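Long-range contacts in pyruvate kinase (Pseudomonas aeruginosa, PDB 6QXL), which probably catalyses the last step of glycolysis, transferring the phosphate of phosphoenolpyruvate to ADP to give pyruvate and ATP: residues Lys73-Phe79 and Val108-Tyr112; Arg83-Gln87 and Gly103-Val107; Thr423-Asp427 and Glu443-Arg447; Gly453-Thr459 and Thr472-Val478. All coordinates share one frame; numbering follows the deposited sequence.

Interaction 1 (Lys73-Phe79 and Val108-Tyr112); sequences KIRIAKF and VGIDY
Val108 and Phe79 make the tight, buried end of this contact. Methyl CG2 of Val108 lies over one face of the Phe79 ring, 4.2 Å from its centroid, a CH-pi contact in which the two side chains meet at about a right angle. With CG2 anti to its own N, the other methyl of Val108, CG1, is left to reach Ile76 CB at 4.1 Å. Beside it Ile76 and Ile110 touch through their CG2 methyls, and Phe94 of strand 91-95 packs on both of them and on Val108. One direct backbone bond joins the segments, from Ala77 N to Gly109 O at 2.9 Å. A water extends this link, donating to Lys78 O and accepting from Gly109 N. The segments run roughly antiparallel and include the weakly bonded strand 74-75 and the end of strand 107-109, the outermost strands within the chain of a mixed sheet in the B domain, the small beta domain inserted into the TIM barrel of pyruvate kinases; the two margins of that sheet meet here. Toward Lys73 and the magnesium ion the contact becomes more open to solvent, with Lys73, Arg75 and Tyr112 partly exposed. Here Ile74 CG2 sits over one face of the Tyr112 ring, 4.0 Å from the centroid, and Arg75 O approaches Tyr112 CE1 obliquely at 3.4 Å. The guanidinium of Arg75 leads away to His157 O, while Lys78 is exposed, turned away from the other segment.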
loop_
_atom_site.group_PDB
_atom_site.type_symbol
_atom_site.label_atom_id
_atom_site.label_comp_id
_atom_site.label_asym_id
_atom_site.label_seq_id
_atom_site.Cartn_x
_atom_site.Cartn_y
_atom_site.Cartn_z
ATOM N N LYS A 73 -44.626 3.332 -11.024
ATOM C CA LYS A 73 -44.990 2.341 -10.026
ATOM C C LYS A 73 -46.334 1.734 -10.417
ATOM O O LYS A 73 -47.291 2.450 -10.807
ATOM C CB LYS A 73 -45.071 2.960 -8.665
ATOM C CG LYS A 73 -45.086 1.945 -7.548
ATOM C CD LYS A 73 -45.149 2.650 -6.176
ATOM C CE LYS A 73 -44.555 1.813 -5.057
ATOM N NZ LYS A 73 -43.056 1.672 -5.122
ATOM N N ILE A 74 -46.349 0.387 -10.432
ATOM C CA ILE A 74 -47.553 -0.313 -10.891
ATOM C C ILE A 74 -48.322 -0.681 -9.632
ATOM O O ILE A 74 -47.780 -1.312 -8.719
ATOM C CB ILE A 74 -47.189 -1.581 -11.662
ATOM C CG1 ILE A 74 -46.250 -1.288 -12.824
ATOM C CG2 ILE A 74 -48.421 -2.312 -12.080
ATOM C CD1 ILE A 74 -45.515 -2.526 -13.306
ATOM N N ARG A 75 -49.607 -0.318 -9.597
ATOM C CA ARG A 75 -50.424 -0.595 -8.421
ATOM C C ARG A 75 -51.652 -1.397 -8.830
ATOM O O ARG A 75 -52.121 -1.343 -9.975
ATOM C CB ARG A 75 -50.878 0.664 -7.710
ATOM C CG ARG A 75 -49.894 1.804 -7.694
ATOM C CD ARG A 75 -50.396 2.903 -6.714
ATOM N NE ARG A 75 -49.283 3.806 -6.342
ATOM C CZ ARG A 75 -48.626 3.819 -5.165
ATOM N NH1 ARG A 75 -48.944 3.021 -4.156
ATOM N NH2 ARG A 75 -47.599 4.633 -5.014
ATOM N N ILE A 76 -52.175 -2.132 -7.857
ATOM C CA ILE A 76 -53.482 -2.746 -7.997
ATOM C C ILE A 76 -54.605 -1.720 -7.835
ATOM O O ILE A 76 -54.380 -0.603 -7.410
ATOM C CB ILE A 76 -53.655 -3.943 -7.062
ATOM C CG1 ILE A 76 -53.762 -3.494 -5.612
ATOM C CG2 ILE A 76 -52.508 -4.954 -7.253
ATOM C CD1 ILE A 76 -53.634 -4.638 -4.596
ATOM N N ALA A 77 -55.795 -2.127 -8.197
ATOM C CA ALA A 77 -57.007 -1.300 -8.072
ATOM C C ALA A 77 -57.623 -1.382 -6.651
ATOM O O ALA A 77 -56.966 -1.825 -5.717
ATOM C CB ALA A 77 -58.009 -1.680 -9.155
ATOM N N LYS A 78 -58.871 -0.971 -6.491
ATOM C CA LYS A 78 -59.535 -1.013 -5.186
ATOM C C LYS A 78 -60.263 -2.332 -4.937
ATOM O O LYS A 78 -60.600 -3.067 -5.861
ATOM C CB LYS A 78 -60.515 0.167 -5.037
ATOM C CG LYS A 78 -59.900 1.510 -5.266
ATOM C CD LYS A 78 -60.905 2.607 -5.127
ATOM C CE LYS A 78 -60.247 3.928 -5.045
ATOM N NZ LYS A 78 -61.209 5.047 -5.274
ATOM N N PHE A 79 -60.601 -2.546 -3.678
ATOM C CA PHE A 79 -61.353 -3.691 -3.193
ATOM C C PHE A 79 -62.714 -3.215 -2.725
ATOM O O PHE A 79 -62.876 -2.064 -2.434
ATOM C CB PHE A 79 -60.665 -4.328 -2.031
ATOM C CG PHE A 79 -59.493 -5.158 -2.389
ATOM C CD1 PHE A 79 -58.244 -4.610 -2.444
ATOM C CD2 PHE A 79 -59.629 -6.485 -2.606
ATOM C CE1 PHE A 79 -57.163 -5.369 -2.743
ATOM C CE2 PHE A 79 -58.547 -7.257 -2.898
ATOM C CZ PHE A 79 -57.313 -6.700 -2.972
ATOM N N VAL A 108 -58.539 -8.968 -8.026
ATOM C CA VAL A 108 -58.538 -7.509 -8.033
ATOM C C VAL A 108 -58.177 -7.048 -9.440
ATOM O O VAL A 108 -57.506 -7.758 -10.194
ATOM C CB VAL A 108 -57.555 -6.925 -6.984
ATOM C CG1 VAL A 108 -56.088 -7.220 -7.355
ATOM C CG2 VAL A 108 -57.758 -5.420 -6.799
ATOM N N GLY A 109 -58.642 -5.865 -9.786
ATOM C CA GLY A 109 -58.317 -5.254 -11.041
ATOM C C GLY A 109 -56.982 -4.571 -11.060
ATOM O O GLY A 109 -56.366 -4.377 -10.012
ATOM N N ILE A 110 -56.509 -4.236 -12.252
ATOM C CA ILE A 110 -55.258 -3.508 -12.396
ATOM C C ILE A 110 -55.322 -2.674 -13.682
ATOM O O ILE A 110 -55.761 -3.174 -14.768
ATOM C CB ILE A 110 -54.110 -4.490 -12.487
ATOM C CG1 ILE A 110 -54.499 -5.588 -13.500
ATOM C CG2 ILE A 110 -53.599 -5.057 -11.212
ATOM C CD1 ILE A 110 -53.439 -6.565 -13.944
ATOM N N ASP A 111 -54.931 -1.405 -13.531
ATOM C CA ASP A 111 -55.027 -0.493 -14.693
ATOM C C ASP A 111 -53.801 -0.488 -15.617
ATOM O O ASP A 111 -53.539 0.456 -16.281
ATOM C CB ASP A 111 -55.321 0.918 -14.209
ATOM C CG ASP A 111 -55.955 1.783 -15.286
ATOM O OD1 ASP A 111 -56.408 1.275 -16.359
ATOM O OD2 ASP A 111 -56.003 3.002 -15.031
ATOM N N TYR A 112 -53.068 -1.636 -15.719
ATOM C CA TYR A 112 -51.837 -1.697 -16.423
ATOM C C TYR A 112 -51.769 -2.960 -17.305
ATOM O O TYR A 112 -51.387 -4.040 -16.870
ATOM C CB TYR A 112 -50.668 -1.670 -15.474
ATOM C CG TYR A 112 -50.600 -0.503 -14.558
ATOM C CD1 TYR A 112 -51.479 -0.396 -13.500
ATOM C CD2 TYR A 112 -49.680 0.509 -14.763
ATOM C CE1 TYR A 112 -51.471 0.717 -12.654
ATOM C CE2 TYR A 112 -49.642 1.624 -13.945
ATOM C CZ TYR A 112 -50.496 1.698 -12.864
ATOM O OH TYR A 112 -50.457 2.792 -12.068
HETATM O O HOH W 1 -60.780 -4.259 -8.574
#

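Interaction 2 (Arg83-Gln87 and Gly103-Val107); sequences RIELQ and GTQEV
Gln105 carries the polar part of this contact, with its side-chain amide pointing NE2 at the backbone of strand 83-86. Its NE2 donates to Glu85 O at 2.9 Å, a nearly straight bond with an N-H...O angle of 169°. The acceptor lies in the amide plane of Gln105, whereas the donor is tilted 24° from the carbonyl plane of Glu85. CG of Gln105 is anti to its N (chi1 180°) and the chain then bends at chi2, which brings the amide across to the strand. Within the loop, Thr104 OG1 accepts from Glu106 N at 3.0 Å and, less directly, from Val107 N, forming an ST turn and ST motif that fold the backbone around Gln105.

Van der Waals contacts flank the amide: aliphatic carbons of the strand meet polar atoms of the loop. Ile84 CB lies 3.8 Å from Gln105 OE1, and Ile84 CD1 comes to 3.9 Å from Thr104 O; two residues on, Leu86 CD2 is 3.8 Å from Gln105 NE2. At the surface of the small beta (B) domain inserted into the barrel, the contact ties the loop between strands 91-95 and 107-109 to strand 83-86, which pairs antiparallel with strand 152-155, while Phe92 of strand 91-95 packs against both Ile84 and Leu86.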
loop_
_atom_site.group_PDB
_atom_site.type_symbol
_atom_site.label_atom_id
_atom_site.label_comp_id
_atom_site.label_asym_id
_atom_site.label_seq_id
_atom_site.Cartn_x
_atom_site.Cartn_y
_atom_site.Cartn_z
ATOM N N ARG A 83 -60.035 -3.900 2.444
ATOM C CA ARG A 83 -58.885 -4.723 2.579
ATOM C C ARG A 83 -59.258 -6.174 2.646
ATOM O O ARG A 83 -60.358 -6.503 2.934
ATOM C CB ARG A 83 -58.179 -4.296 3.860
ATOM C CG ARG A 83 -56.905 -5.034 4.188
ATOM C CD ARG A 83 -56.272 -4.475 5.427
ATOM N NE ARG A 83 -57.081 -4.672 6.620
ATOM C CZ ARG A 83 -57.106 -5.781 7.350
ATOM N NH1 ARG A 83 -57.871 -5.839 8.434
ATOM N NH2 ARG A 83 -56.380 -6.829 6.994
ATOM N N ILE A 84 -58.344 -7.038 2.293
ATOM C CA ILE A 84 -58.533 -8.481 2.430
ATOM C C ILE A 84 -57.305 -9.081 3.097
ATOM O O ILE A 84 -56.268 -8.444 3.212
ATOM C CB ILE A 84 -58.770 -9.207 1.073
ATOM C CG1 ILE A 84 -57.551 -9.010 0.133
ATOM C CG2 ILE A 84 -60.020 -8.703 0.387
ATOM C CD1 ILE A 84 -57.416 -10.057 -0.954
ATOM N N GLU A 85 -57.427 -10.334 3.495
ATOM C CA GLU A 85 -56.349 -11.103 4.088
ATOM C C GLU A 85 -56.178 -12.391 3.316
ATOM O O GLU A 85 -57.143 -13.066 3.025
ATOM C CB GLU A 85 -56.700 -11.417 5.557
ATOM C CG GLU A 85 -56.190 -10.393 6.560
ATOM C CD GLU A 85 -54.717 -10.577 6.917
ATOM O OE1 GLU A 85 -54.184 -9.609 7.519
ATOM O OE2 GLU A 85 -54.113 -11.682 6.721
ATOM N N LEU A 86 -54.936 -12.743 3.015
ATOM C CA LEU A 86 -54.613 -13.914 2.196
ATOM C C LEU A 86 -53.703 -14.845 2.939
ATOM O O LEU A 86 -52.816 -14.398 3.662
ATOM C CB LEU A 86 -53.943 -13.514 0.871
ATOM C CG LEU A 86 -54.758 -12.759 -0.160
ATOM C CD1 LEU A 86 -53.839 -12.194 -1.255
ATOM C CD2 LEU A 86 -55.789 -13.717 -0.757
ATOM N N GLN A 87 -53.943 -16.146 2.739
ATOM C CA GLN A 87 -53.181 -17.202 3.386
ATOM C C GLN A 87 -52.349 -17.950 2.346
ATOM O O GLN A 87 -52.688 -18.022 1.164
ATOM C CB GLN A 87 -54.098 -18.156 4.101
ATOM C CG GLN A 87 -54.900 -17.488 5.196
ATOM C CD GLN A 87 -55.692 -18.490 6.008
ATOM O OE1 GLN A 87 -55.287 -19.656 6.239
ATOM N NE2 GLN A 87 -56.855 -18.040 6.498
ATOM N N GLY A 103 -62.906 -5.246 -6.058
ATOM C CA GLY A 103 -61.950 -6.280 -5.712
ATOM C C GLY A 103 -62.533 -7.200 -4.648
ATOM O O GLY A 103 -63.305 -6.770 -3.789
ATOM N N THR A 104 -62.226 -8.480 -4.749
ATOM C CA THR A 104 -62.742 -9.456 -3.813
ATOM C C THR A 104 -61.598 -10.247 -3.233
ATOM O O THR A 104 -60.434 -9.960 -3.482
ATOM C CB THR A 104 -63.705 -10.428 -4.532
ATOM O OG1 THR A 104 -62.938 -11.343 -5.335
ATOM C CG2 THR A 104 -64.703 -9.650 -5.386
ATOM N N GLN A 105 -61.937 -11.265 -2.461
ATOM C CA GLN A 105 -60.976 -12.193 -1.897
ATOM C C GLN A 105 -60.266 -13.047 -2.954
ATOM O O GLN A 105 -59.268 -13.690 -2.648
ATOM C CB GLN A 105 -61.788 -13.099 -0.918
ATOM C CG GLN A 105 -61.023 -14.183 -0.180
ATOM C CD GLN A 105 -60.161 -13.641 0.927
ATOM O OE1 GLN A 105 -60.480 -12.609 1.604
ATOM N NE2 GLN A 105 -59.019 -14.302 1.130
ATOM N N GLU A 106 -60.789 -13.075 -4.190
ATOM C CA GLU A 106 -60.249 -13.927 -5.235
ATOM C C GLU A 106 -59.617 -13.185 -6.403
ATOM O O GLU A 106 -58.812 -13.764 -7.155
ATOM C CB GLU A 106 -61.324 -14.842 -5.783
ATOM C CG GLU A 106 -61.931 -15.794 -4.761
ATOM C CD GLU A 106 -63.257 -16.377 -5.235
ATOM O OE1 GLU A 106 -63.221 -16.876 -6.378
ATOM O OE2 GLU A 106 -64.314 -16.315 -4.509
ATOM N N VAL A 107 -59.962 -11.913 -6.596
ATOM C CA VAL A 107 -59.471 -11.169 -7.733
ATOM C C VAL A 107 -59.495 -9.685 -7.440
ATOM O O VAL A 107 -60.377 -9.208 -6.730
ATOM C CB VAL A 107 -60.306 -11.483 -9.023
ATOM C CG1 VAL A 107 -61.771 -11.116 -8.827
ATOM C CG2 VAL A 107 -59.741 -10.756 -10.219
#

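Interaction 3 (Thr423-Asp427 and Glu443-Arg447); sequences TIPFD and ELLKR
The guanidinium of Arg447 takes the CD1 methyl of Ile424 over the centre of one face, 3.3 Å above the plane, and has Glu443 CA at its edge; Pro425 CD approaches it obliquely, 4.1 Å from NH2. Two acceptors of Glu443 lie in the guanidinium plane and both take NH1: the backbone O at 2.8 Å and OE1 at 3.0 Å. NH1 meets OE1 from above the carboxylate plane, 50° out of it, in a salt bridge that Lys446 NZ extends weakly at OE2. The Glu443 chain, bent at chi2 (-71°), folds its carboxylate back toward Arg447, and CG2 of Ile424 rests 3.7 Å from OE1. Glu443 CG meets the Phe426 ring obliquely, 4.1 Å from CD2.

The contact sets the C-terminal end of helix 436-446 against strand 421-425, an edge of the mixed sheet in the C-terminal alpha/beta domain, with Tyr405 of strand 402-406 packing on Ile424, Glu443 and Leu444. No hydrogen bond crosses between the segments: residues 424-426 offer mainly apolar groups, while the charges are paired within the helix segment. The two bonds to NH1 hold the guanidinium flat against Ile424, and the neighbouring carboxylate would be expected to stabilise its positive charge.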
loop_
_atom_site.group_PDB
_atom_site.type_symbol
_atom_site.label_atom_id
_atom_site.label_comp_id
_atom_site.label_asym_id
_atom_site.label_seq_id
_atom_site.Cartn_x
_atom_site.Cartn_y
_atom_site.Cartn_z
ATOM N N THR A 423 -24.112 25.978 5.816
ATOM C CA THR A 423 -24.334 27.234 5.107
ATOM C C THR A 423 -24.047 28.426 6.013
ATOM O O THR A 423 -24.461 28.455 7.182
ATOM C CB THR A 423 -25.775 27.362 4.661
ATOM O OG1 THR A 423 -26.124 26.238 3.861
ATOM C CG2 THR A 423 -25.944 28.573 3.831
ATOM N N ILE A 424 -23.339 29.401 5.452
ATOM C CA ILE A 424 -23.179 30.709 6.070
ATOM C C ILE A 424 -23.623 31.757 5.044
ATOM O O ILE A 424 -22.921 31.982 4.060
ATOM C CB ILE A 424 -21.723 30.996 6.454
ATOM C CG1 ILE A 424 -21.181 29.955 7.450
ATOM C CG2 ILE A 424 -21.616 32.399 7.016
ATOM C CD1 ILE A 424 -21.650 30.093 8.862
ATOM N N PRO A 425 -24.777 32.419 5.271
ATOM C CA PRO A 425 -25.207 33.434 4.294
ATOM C C PRO A 425 -24.235 34.623 4.318
ATOM O O PRO A 425 -23.804 35.058 5.419
ATOM C CB PRO A 425 -26.601 33.841 4.769
ATOM C CG PRO A 425 -26.973 32.852 5.811
ATOM C CD PRO A 425 -25.684 32.365 6.423
ATOM N N PHE A 426 -23.860 35.077 3.126
ATOM C CA PHE A 426 -22.756 36.006 2.971
ATOM C C PHE A 426 -22.726 36.520 1.548
ATOM O O PHE A 426 -22.920 35.747 0.593
ATOM C CB PHE A 426 -21.452 35.296 3.320
ATOM C CG PHE A 426 -20.244 36.182 3.399
ATOM C CD1 PHE A 426 -19.450 36.342 2.283
ATOM C CD2 PHE A 426 -19.848 36.767 4.623
ATOM C CE1 PHE A 426 -18.297 37.129 2.344
ATOM C CE2 PHE A 426 -18.699 37.516 4.691
ATOM C CZ PHE A 426 -17.906 37.685 3.573
ATOM N N ASP A 427 -22.530 37.837 1.418
ATOM C CA ASP A 427 -22.475 38.500 0.119
ATOM C C ASP A 427 -21.177 39.279 -0.005
ATOM O O ASP A 427 -21.117 40.439 0.399
ATOM C CB ASP A 427 -23.663 39.441 -0.110
ATOM C CG ASP A 427 -23.776 39.884 -1.568
ATOM O OD1 ASP A 427 -22.887 39.510 -2.385
ATOM O OD2 ASP A 427 -24.755 40.595 -1.899
ATOM N N GLU A 443 -17.873 35.923 10.780
ATOM C CA GLU A 443 -19.009 35.005 10.815
ATOM C C GLU A 443 -18.715 33.723 11.610
ATOM O O GLU A 443 -19.585 33.218 12.309
ATOM C CB GLU A 443 -19.443 34.656 9.392
ATOM C CG GLU A 443 -20.011 35.831 8.599
ATOM C CD GLU A 443 -21.385 36.277 9.080
ATOM O OE1 GLU A 443 -22.251 35.427 9.133
ATOM O OE2 GLU A 443 -21.581 37.460 9.399
ATOM N N LEU A 444 -17.498 33.207 11.527
ATOM C CA LEU A 444 -17.143 32.035 12.321
ATOM C C LEU A 444 -16.823 32.380 13.762
ATOM O O LEU A 444 -17.089 31.591 14.663
ATOM C CB LEU A 444 -15.969 31.274 11.685
ATOM C CG LEU A 444 -16.142 30.748 10.263
ATOM C CD1 LEU A 444 -14.906 29.948 9.902
ATOM C CD2 LEU A 444 -17.394 29.884 10.116
ATOM N N LEU A 445 -16.234 33.541 13.992
ATOM C CA LEU A 445 -15.997 34.004 15.368
ATOM C C LEU A 445 -17.310 34.232 16.121
ATOM O O LEU A 445 -17.412 33.828 17.289
ATOM C CB LEU A 445 -15.174 35.281 15.363
ATOM C CG LEU A 445 -13.680 35.087 15.097
ATOM C CD1 LEU A 445 -13.128 36.402 14.515
ATOM C CD2 LEU A 445 -12.936 34.623 16.371
ATOM N N LYS A 446 -18.302 34.836 15.451
ATOM C CA LYS A 446 -19.651 34.990 16.032
ATOM C C LYS A 446 -20.178 33.652 16.551
ATOM O O LYS A 446 -20.682 33.570 17.661
ATOM C CB LYS A 446 -20.658 35.526 15.002
ATOM C CG LYS A 446 -20.600 36.997 14.706
ATOM C CD LYS A 446 -21.572 37.348 13.575
ATOM C CE LYS A 446 -21.424 38.815 13.231
ATOM N NZ LYS A 446 -22.587 39.438 12.496
ATOM N N ARG A 447 -20.017 32.605 15.751
ATOM C CA ARG A 447 -20.603 31.310 16.061
ATOM C C ARG A 447 -19.733 30.466 16.965
ATOM O O ARG A 447 -20.128 29.369 17.332
ATOM C CB ARG A 447 -20.920 30.572 14.765
ATOM C CG ARG A 447 -21.886 31.335 13.856
ATOM C CD ARG A 447 -22.016 30.631 12.535
ATOM N NE ARG A 447 -23.114 31.088 11.698
ATOM C CZ ARG A 447 -23.131 32.214 10.993
ATOM N NH1 ARG A 447 -22.118 33.079 11.039
ATOM N NH2 ARG A 447 -24.183 32.475 10.207
#

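Interaction 4 (Gly453-Thr459 and Thr472-Val478); sequences GDWVILT and TMKVLHV
Trp455 and His477 face each other across the antiparallel hairpin of strands 455-461 and 470-477, at the margin, within this chain, of the mixed sheet in the C-terminal alpha/beta domain. Their planes are 1° apart: the imidazole makes an offset stack on the five-membered ring of the indole, with centroids 4.2 Å apart, while His477 CB lies over the six-membered ring, 3.6 Å from its centroid. CG of His477 anti to its N (chi1 -164°) lays the ring along the indole. Val475 CG1 joins the same face of the sheet, 3.6 Å from Trp455 CE3, and Ile457 CG2 lies 3.9 Å from Met473 CG. On the other face Leu458 CB meets Leu476 CD1 at 4.1 Å.

Reciprocal backbone bonds pair Val456 with Leu476 and Leu458 with Lys474. Thr472, Met473 and Lys474 also pair with a strand of a second subunit, so the sheet runs on across the interface, and Lys474 NZ makes a salt bridge to Asp462 of that subunit. Just before the first strand and just after the second, Gly453 N donates to Val478 O at 2.8 Å, and His477 NE2 gives a weak, bent bond to Gly453 O, 3.0 Å long and near the imidazole plane.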
loop_
_atom_site.group_PDB
_atom_site.type_symbol
_atom_site.label_atom_id
_atom_site.label_comp_id
_atom_site.label_asym_id
_atom_site.label_seq_id
_atom_site.Cartn_x
_atom_site.Cartn_y
_atom_site.Cartn_z
ATOM N N GLY A 453 -5.878 32.488 17.131
ATOM C CA GLY A 453 -4.829 31.468 17.155
ATOM C C GLY A 453 -5.076 30.291 16.217
ATOM O O GLY A 453 -4.122 29.673 15.741
ATOM N N ASP A 454 -6.343 29.995 15.948
ATOM C CA ASP A 454 -6.688 29.002 14.956
ATOM C C ASP A 454 -6.373 29.503 13.545
ATOM O O ASP A 454 -6.273 30.700 13.307
ATOM C CB ASP A 454 -8.184 28.643 15.038
ATOM C CG ASP A 454 -8.571 27.964 16.346
ATOM O OD1 ASP A 454 -7.720 27.299 16.987
ATOM O OD2 ASP A 454 -9.758 28.096 16.738
ATOM N N TRP A 455 -6.201 28.558 12.631
ATOM C CA TRP A 455 -6.011 28.846 11.216
ATOM C C TRP A 455 -7.228 28.430 10.420
ATOM O O TRP A 455 -8.037 27.644 10.868
ATOM C CB TRP A 455 -4.795 28.084 10.687
ATOM C CG TRP A 455 -3.511 28.525 11.229
ATOM C CD1 TRP A 455 -2.956 28.172 12.428
ATOM C CD2 TRP A 455 -2.592 29.379 10.586
ATOM N NE1 TRP A 455 -1.725 28.778 12.579
ATOM C CE2 TRP A 455 -1.477 29.530 11.460
ATOM C CE3 TRP A 455 -2.592 30.054 9.361
ATOM C CZ2 TRP A 455 -0.389 30.324 11.144
ATOM C CZ3 TRP A 455 -1.504 30.856 9.045
ATOM C CH2 TRP A 455 -0.407 30.969 9.933
ATOM N N VAL A 456 -7.318 28.926 9.203
ATOM C CA VAL A 456 -8.492 28.726 8.372
ATOM C C VAL A 456 -8.069 28.733 6.912
ATOM O O VAL A 456 -7.089 29.361 6.560
ATOM C CB VAL A 456 -9.540 29.841 8.708
ATOM C CG1 VAL A 456 -10.157 30.570 7.519
ATOM C CG2 VAL A 456 -10.608 29.217 9.541
ATOM N N ILE A 457 -8.850 28.076 6.081
ATOM C CA ILE A 457 -8.619 28.110 4.638
ATOM C C ILE A 457 -9.738 28.915 4.008
ATOM O O ILE A 457 -10.904 28.711 4.340
ATOM C CB ILE A 457 -8.597 26.704 4.007
ATOM C CG1 ILE A 457 -7.334 25.972 4.444
ATOM C CG2 ILE A 457 -8.673 26.778 2.488
ATOM C CD1 ILE A 457 -7.215 24.566 3.906
ATOM N N LEU A 458 -9.391 29.823 3.106
ATOM C CA LEU A 458 -10.385 30.539 2.345
ATOM C C LEU A 458 -10.162 30.247 0.888
ATOM O O LEU A 458 -9.032 30.305 0.413
ATOM C CB LEU A 458 -10.284 32.040 2.623
ATOM C CG LEU A 458 -11.462 32.875 2.097
ATOM C CD1 LEU A 458 -11.667 34.079 2.979
ATOM C CD2 LEU A 458 -11.284 33.327 0.656
ATOM N N THR A 459 -11.236 29.945 0.173
ATOM C CA THR A 459 -11.164 29.767 -1.275
ATOM C C THR A 459 -12.107 30.718 -1.956
ATOM O O THR A 459 -13.185 31.019 -1.436
ATOM C CB THR A 459 -11.522 28.314 -1.723
ATOM O OG1 THR A 459 -12.905 28.030 -1.468
ATOM C CG2 THR A 459 -10.638 27.288 -0.983
ATOM N N THR A 472 -8.338 30.205 -6.132
ATOM C CA THR A 472 -7.418 30.726 -5.147
ATOM C C THR A 472 -7.629 30.013 -3.827
ATOM O O THR A 472 -8.761 29.746 -3.445
ATOM C CB THR A 472 -7.649 32.251 -4.945
ATOM O OG1 THR A 472 -7.548 32.928 -6.211
ATOM C CG2 THR A 472 -6.667 32.869 -3.926
ATOM N N MET A 473 -6.551 29.752 -3.107
ATOM C CA MET A 473 -6.620 29.143 -1.796
ATOM C C MET A 473 -5.715 29.937 -0.907
ATOM O O MET A 473 -4.554 30.118 -1.241
ATOM C CB MET A 473 -6.125 27.683 -1.852
ATOM C CG MET A 473 -6.208 26.931 -0.525
ATOM S SD MET A 473 -5.426 25.308 -0.536
ATOM C CE MET A 473 -3.809 25.761 0.091
ATOM N N LYS A 474 -6.230 30.407 0.224
ATOM C CA LYS A 474 -5.437 31.170 1.184
ATOM C C LYS A 474 -5.505 30.476 2.510
ATOM O O LYS A 474 -6.525 29.912 2.870
ATOM C CB LYS A 474 -5.979 32.602 1.366
ATOM C CG LYS A 474 -5.722 33.568 0.210
ATOM C CD LYS A 474 -6.468 34.889 0.367
ATOM C CE LYS A 474 -5.716 36.131 -0.173
ATOM N NZ LYS A 474 -4.970 36.772 0.951
ATOM N N VAL A 475 -4.430 30.544 3.265
ATOM C CA VAL A 475 -4.384 30.004 4.614
ATOM C C VAL A 475 -4.155 31.192 5.554
ATOM O O VAL A 475 -3.121 31.850 5.489
ATOM C CB VAL A 475 -3.262 28.950 4.736
ATOM C CG1 VAL A 475 -3.103 28.449 6.164
ATOM C CG2 VAL A 475 -3.541 27.795 3.803
ATOM N N LEU A 476 -5.130 31.452 6.416
ATOM C CA LEU A 476 -5.184 32.670 7.214
ATOM C C LEU A 476 -5.164 32.355 8.690
ATOM O O LEU A 476 -5.733 31.368 9.121
ATOM C CB LEU A 476 -6.436 33.467 6.880
ATOM C CG LEU A 476 -6.683 33.701 5.389
ATOM C CD1 LEU A 476 -8.052 34.377 5.176
ATOM C CD2 LEU A 476 -5.563 34.502 4.764
ATOM N N HIS A 477 -4.493 33.201 9.455
ATOM C CA HIS A 477 -4.340 33.032 10.896
ATOM C C HIS A 477 -5.350 33.960 11.577
ATOM O O HIS A 477 -5.310 35.171 11.385
ATOM C CB HIS A 477 -2.910 33.367 11.330
ATOM C CG HIS A 477 -2.538 32.871 12.689
ATOM N ND1 HIS A 477 -1.364 33.230 13.316
ATOM C CD2 HIS A 477 -3.169 32.035 13.539
ATOM C CE1 HIS A 477 -1.282 32.631 14.493
ATOM N NE2 HIS A 477 -2.372 31.908 14.659
ATOM N N VAL A 478 -6.265 33.386 12.343
ATOM C CA VAL A 478 -7.314 34.153 12.989
ATOM C C VAL A 478 -6.686 34.968 14.122
ATOM O O VAL A 478 -6.136 34.406 15.073
ATOM C CB VAL A 478 -8.423 33.224 13.517
ATOM C CG1 VAL A 478 -9.419 33.998 14.370
ATOM C CG2 VAL A 478 -9.135 32.552 12.352
#

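In the fold
From the N terminus, the chain lays down the first three barrel strands and then enters the inserted beta domain. Interaction 1 closes a loop from 73-79 to 108-112, and interaction 2, between 83-87 and 103-107, nests inside it. The two touch where Phe79 packs on Ile84 and Thr104. The chain then completes the barrel and enters the C-terminal domain, on the opposite side of the chain's centre. There interactions 3 and 4 follow in series, one setting helix 436-446 on strand 421-425, the other closing the final hairpin. Both reach one sheet, at what are, within the chain, its two outer strands, and touch through Leu445 and Val478; interactions 1 and 4 have centres about 60 Å apart.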